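Long-range contact in glycoside Hydrolase (Bacteroides plebeius, PDB 5T3B), which probably hydrolyses glycosidic bonds, perhaps in agarose-like galactans, as a gut-bacterial member of glycoside hydrolase family 50: residues N213-Y221 with R267-A278. Numbering follows the deposited sequence. Where two conformers were deposited one is given.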
loop_
_atom_site.group_PDB
_atom_site.type_symbol
_atom_site.label_atom_id
_atom_site.label_comp_id
_atom_site.label_asym_id
_atom_site.label_seq_id
_atom_site.Cartn_x
_atom_site.Cartn_y
_atom_site.Cartn_z
ATOM N N ASN A 213 -6.974 -20.156 3.005
ATOM C CA ASN A 213 -5.783 -19.606 3.672
ATOM C C ASN A 213 -4.506 -20.262 3.228
ATOM O O ASN A 213 -3.439 -19.760 3.548
ATOM C CB ASN A 213 -5.962 -19.607 5.175
ATOM C CG ASN A 213 -7.245 -18.834 5.570
ATOM O OD1 ASN A 213 -7.460 -17.735 5.140
ATOM N ND2 ASN A 213 -8.110 -19.464 6.278
ATOM N N LEU A 214 -4.613 -21.395 2.540
ATOM C CA LEU A 214 -3.474 -22.088 1.957
ATOM C C LEU A 214 -3.297 -21.813 0.457
ATOM O O LEU A 214 -2.536 -22.494 -0.207
ATOM C CB LEU A 214 -3.569 -23.593 2.223
ATOM C CG LEU A 214 -3.656 -23.994 3.686
ATOM C CD1 LEU A 214 -3.670 -25.516 3.846
ATOM C CD2 LEU A 214 -2.658 -23.307 4.619
ATOM N N LYS A 215 -3.970 -20.789 -0.056
ATOM C CA LYS A 215 -3.944 -20.551 -1.481
ATOM C C LYS A 215 -2.570 -20.259 -2.074
ATOM O O LYS A 215 -2.352 -20.549 -3.235
ATOM C CB LYS A 215 -4.955 -19.517 -1.901
ATOM C CG LYS A 215 -4.658 -18.119 -1.431
ATOM C CD LYS A 215 -5.694 -17.184 -2.018
ATOM C CE LYS A 215 -5.464 -15.798 -1.722
ATOM N NZ LYS A 215 -6.798 -15.201 -2.192
ATOM N N ILE A 216 -1.638 -19.756 -1.265
ATOM C CA ILE A 216 -0.330 -19.570 -1.792
ATOM C C ILE A 216 0.301 -20.898 -2.272
ATOM O O ILE A 216 1.175 -20.887 -3.143
ATOM C CB ILE A 216 0.608 -18.905 -0.757
ATOM C CG1 ILE A 216 1.947 -18.446 -1.393
ATOM C CG2 ILE A 216 0.829 -19.754 0.438
ATOM C CD1 ILE A 216 1.821 -17.435 -2.509
ATOM N N GLY A 217 -0.151 -22.032 -1.754
ATOM C CA GLY A 217 0.346 -23.299 -2.218
ATOM C C GLY A 217 0.050 -23.626 -3.667
ATOM O O GLY A 217 0.659 -24.539 -4.256
ATOM N N LEU A 218 -0.852 -22.854 -4.286
ATOM C CA LEU A 218 -1.121 -23.005 -5.703
ATOM C C LEU A 218 0.086 -22.730 -6.614
ATOM O O LEU A 218 0.153 -23.209 -7.746
ATOM C CB LEU A 218 -2.273 -22.116 -6.117
ATOM C CG LEU A 218 -3.627 -22.498 -5.573
ATOM C CD1 LEU A 218 -4.631 -21.376 -5.761
ATOM C CD2 LEU A 218 -4.151 -23.796 -6.168
ATOM N N VAL A 219 1.101 -22.031 -6.056
ATOM C CA VAL A 219 2.285 -21.778 -6.871
ATOM C C VAL A 219 3.071 -23.064 -7.184
ATOM O O VAL A 219 3.866 -23.052 -8.114
ATOM C CB VAL A 219 3.238 -20.780 -6.215
ATOM C CG1 VAL A 219 2.548 -19.463 -5.960
ATOM C CG2 VAL A 219 3.855 -21.302 -4.912
ATOM N N PHE A 220 2.767 -24.143 -6.497
ATOM C CA PHE A 220 3.403 -25.425 -6.783
ATOM C C PHE A 220 2.632 -26.275 -7.746
ATOM O O PHE A 220 3.092 -27.383 -8.104
ATOM C CB PHE A 220 3.614 -26.192 -5.488
ATOM C CG PHE A 220 4.483 -25.458 -4.489
ATOM C CD1 PHE A 220 5.848 -25.328 -4.719
ATOM C CD2 PHE A 220 3.943 -24.885 -3.328
ATOM C CE1 PHE A 220 6.648 -24.657 -3.838
ATOM C CE2 PHE A 220 4.760 -24.198 -2.461
ATOM C CZ PHE A 220 6.112 -24.103 -2.710
ATOM N N TYR A 221 1.444 -25.813 -8.151
ATOM C CA TYR A 221 0.607 -26.602 -9.037
ATOM C C TYR A 221 1.067 -26.477 -10.477
ATOM O O TYR A 221 1.622 -25.438 -10.891
ATOM C CB TYR A 221 -0.861 -26.184 -8.883
ATOM C CG TYR A 221 -1.562 -26.665 -7.644
ATOM C CD1 TYR A 221 -1.039 -26.509 -6.381
ATOM C CD2 TYR A 221 -2.790 -27.317 -7.764
ATOM C CE1 TYR A 221 -1.719 -26.977 -5.245
ATOM C CE2 TYR A 221 -3.460 -27.808 -6.653
ATOM C CZ TYR A 221 -2.952 -27.622 -5.397
ATOM O OH TYR A 221 -3.561 -28.083 -4.276
ATOM N N ARG A 267 0.874 -26.128 8.392
ATOM C CA ARG A 267 -0.416 -26.377 7.752
ATOM C C ARG A 267 -0.251 -27.167 6.429
ATOM O O ARG A 267 -1.059 -28.059 6.161
ATOM C CB ARG A 267 -1.245 -25.085 7.520
ATOM C CG ARG A 267 -2.040 -24.595 8.749
ATOM C CD ARG A 267 -2.658 -23.194 8.577
ATOM N NE ARG A 267 -1.627 -22.146 8.283
ATOM C CZ ARG A 267 -1.847 -20.999 7.647
ATOM N NH1 ARG A 267 -3.010 -20.678 7.190
ATOM N NH2 ARG A 267 -0.874 -20.152 7.532
ATOM N N PHE A 268 0.799 -26.901 5.639
ATOM C CA PHE A 268 0.972 -27.638 4.412
ATOM C C PHE A 268 1.250 -29.112 4.741
ATOM O O PHE A 268 0.734 -29.982 4.077
ATOM C CB PHE A 268 2.099 -27.089 3.555
ATOM C CG PHE A 268 1.749 -25.893 2.719
ATOM C CD1 PHE A 268 0.720 -25.018 3.008
ATOM C CD2 PHE A 268 2.462 -25.652 1.582
ATOM C CE1 PHE A 268 0.416 -23.958 2.197
ATOM C CE2 PHE A 268 2.215 -24.528 0.827
ATOM C CZ PHE A 268 1.199 -23.656 1.141
ATOM N N LEU A 269 2.051 -29.335 5.774
ATOM C CA LEU A 269 2.411 -30.727 6.114
ATOM C C LEU A 269 1.234 -31.515 6.614
ATOM O O LEU A 269 1.271 -32.762 6.589
ATOM C CB LEU A 269 3.556 -30.749 7.119
ATOM C CG LEU A 269 4.956 -30.314 6.590
ATOM C CD1 LEU A 269 5.928 -30.127 7.737
ATOM C CD2 LEU A 269 5.467 -31.270 5.553
ATOM N N LYS A 270 0.248 -30.796 7.177
ATOM C CA LYS A 270 -0.981 -31.441 7.687
ATOM C C LYS A 270 -2.136 -31.568 6.665
ATOM O O LYS A 270 -3.181 -32.103 6.964
ATOM C CB LYS A 270 -1.428 -30.739 8.981
ATOM C CG LYS A 270 -0.472 -30.817 10.150
ATOM C CD LYS A 270 -0.212 -32.245 10.616
ATOM C CE LYS A 270 -0.012 -32.359 12.121
ATOM N NZ LYS A 270 -0.160 -33.790 12.487
ATOM N N ILE A 271 -1.903 -31.143 5.424
ATOM C CA ILE A 271 -2.892 -31.324 4.352
ATOM C C ILE A 271 -3.159 -32.822 4.216
ATOM O O ILE A 271 -2.214 -33.600 4.150
ATOM C CB ILE A 271 -2.407 -30.738 3.018
ATOM C CG1 ILE A 271 -2.362 -29.196 3.082
ATOM C CG2 ILE A 271 -3.335 -31.166 1.916
ATOM C CD1 ILE A 271 -1.650 -28.629 1.880
ATOM N N SER A 272 -4.440 -33.213 4.223
ATOM C CA SER A 272 -4.788 -34.657 4.254
ATOM C C SER A 272 -4.446 -35.412 3.023
ATOM O O SER A 272 -3.987 -36.515 3.101
ATOM C CB SER A 272 -6.280 -34.873 4.448
ATOM O OG SER A 272 -6.693 -34.149 5.552
ATOM N N ASN A 273 -4.754 -34.802 1.882
ATOM C CA ASN A 273 -4.490 -35.402 0.612
ATOM C C ASN A 273 -3.003 -35.191 0.312
ATOM O O ASN A 273 -2.565 -34.120 -0.106
ATOM C CB ASN A 273 -5.325 -34.741 -0.477
ATOM C CG ASN A 273 -5.250 -35.486 -1.785
ATOM O OD1 ASN A 273 -4.323 -36.229 -2.028
ATOM N ND2 ASN A 273 -6.234 -35.283 -2.641
ATOM N N LYS A 274 -2.231 -36.251 0.476
ATOM C CA LYS A 274 -0.783 -36.185 0.282
ATOM C C LYS A 274 -0.373 -36.116 -1.221
ATOM O O LYS A 274 0.798 -36.009 -1.546
ATOM C CB LYS A 274 -0.074 -37.317 1.019
ATOM C CG LYS A 274 -0.310 -37.452 2.533
ATOM C CD LYS A 274 -0.246 -36.160 3.332
ATOM C CE LYS A 274 -0.446 -36.302 4.846
ATOM N NZ LYS A 274 -0.389 -35.003 5.621
ATOM N N GLN A 275 -1.325 -36.204 -2.146
ATOM C CA GLN A 275 -1.090 -35.952 -3.546
ATOM C C GLN A 275 -1.145 -34.413 -3.867
ATOM O O GLN A 275 -0.890 -33.979 -4.972
ATOM C CB GLN A 275 -2.176 -36.651 -4.424
ATOM C CG GLN A 275 -2.274 -38.142 -4.234
ATOM C CD GLN A 275 -0.905 -38.682 -4.206
ATOM O OE1 GLN A 275 -0.421 -39.253 -3.186
ATOM N NE2 GLN A 275 -0.207 -38.463 -5.304
ATOM N N ASP A 276 -1.570 -33.599 -2.896
ATOM C CA ASP A 276 -1.636 -32.147 -3.096
ATOM C C ASP A 276 -0.221 -31.617 -3.378
ATOM O O ASP A 276 0.643 -31.814 -2.533
ATOM C CB ASP A 276 -2.228 -31.504 -1.861
ATOM C CG ASP A 276 -2.684 -30.064 -2.083
ATOM O OD1 ASP A 276 -1.908 -29.265 -2.663
ATOM O OD2 ASP A 276 -3.829 -29.751 -1.630
ATOM N N PRO A 277 -0.006 -30.894 -4.514
ATOM C CA PRO A 277 1.313 -30.307 -4.760
ATOM C C PRO A 277 1.863 -29.461 -3.591
ATOM O O PRO A 277 3.093 -29.394 -3.404
ATOM C CB PRO A 277 1.131 -29.503 -6.037
ATOM C CG PRO A 277 0.053 -30.323 -6.766
ATOM C CD PRO A 277 -0.896 -30.668 -5.655
ATOM N N ALA A 278 0.980 -28.794 -2.847
ATOM C CA ALA A 278 1.422 -28.008 -1.687
ATOM C C ALA A 278 2.000 -28.892 -0.587
ATOM O O ALA A 278 3.040 -28.527 -0.022
ATOM C CB ALA A 278 0.276 -27.165 -1.139
#
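Leu214 enters between Arg267 and Phe268. Its CD2 lies 3.7 Å from Arg267 CB, over one face of the guanidinium, and meets the edge of the Phe268 ring, 4.0 Å from CE1; CD1 reaches Ile271 CG1 tip to tip. In one of two Arg267 conformers, a bend at chi3 (-58°) brings the guanidinium back over this CD2 methyl, while NH1 pairs with Asp256 in a salt bridge. Phe268 CZ comes to 3.5 Å from Gly217 CA and also meets Ile216 CG2; Ala278 CB covers one ring face. The contact seats the 3-10 segment 213-220 against the end of helix 264-269 and the start of helix 277-288; its centre lies about 28 Å from that of the chain. At that start Asp276 is the N-cap: OD1 accepts from Ala278 N (2.9 Å). Tyr221 OH lies 2.6 Å from Asp276 OD1, a weak bond whose acceptor is not settled, the ring and carboxylate planes being 84° apart. Pro277 CD makes a CH-pi contact 3.9 Å from the Tyr221 ring centroid, 19° off the normal, with Leu218 CD2 on the opposite face. Replacing Tyr221 by an alanine would probably leave the Asp276 carboxylate without its hydroxyl partner and open a gap between Pro277 and Leu218.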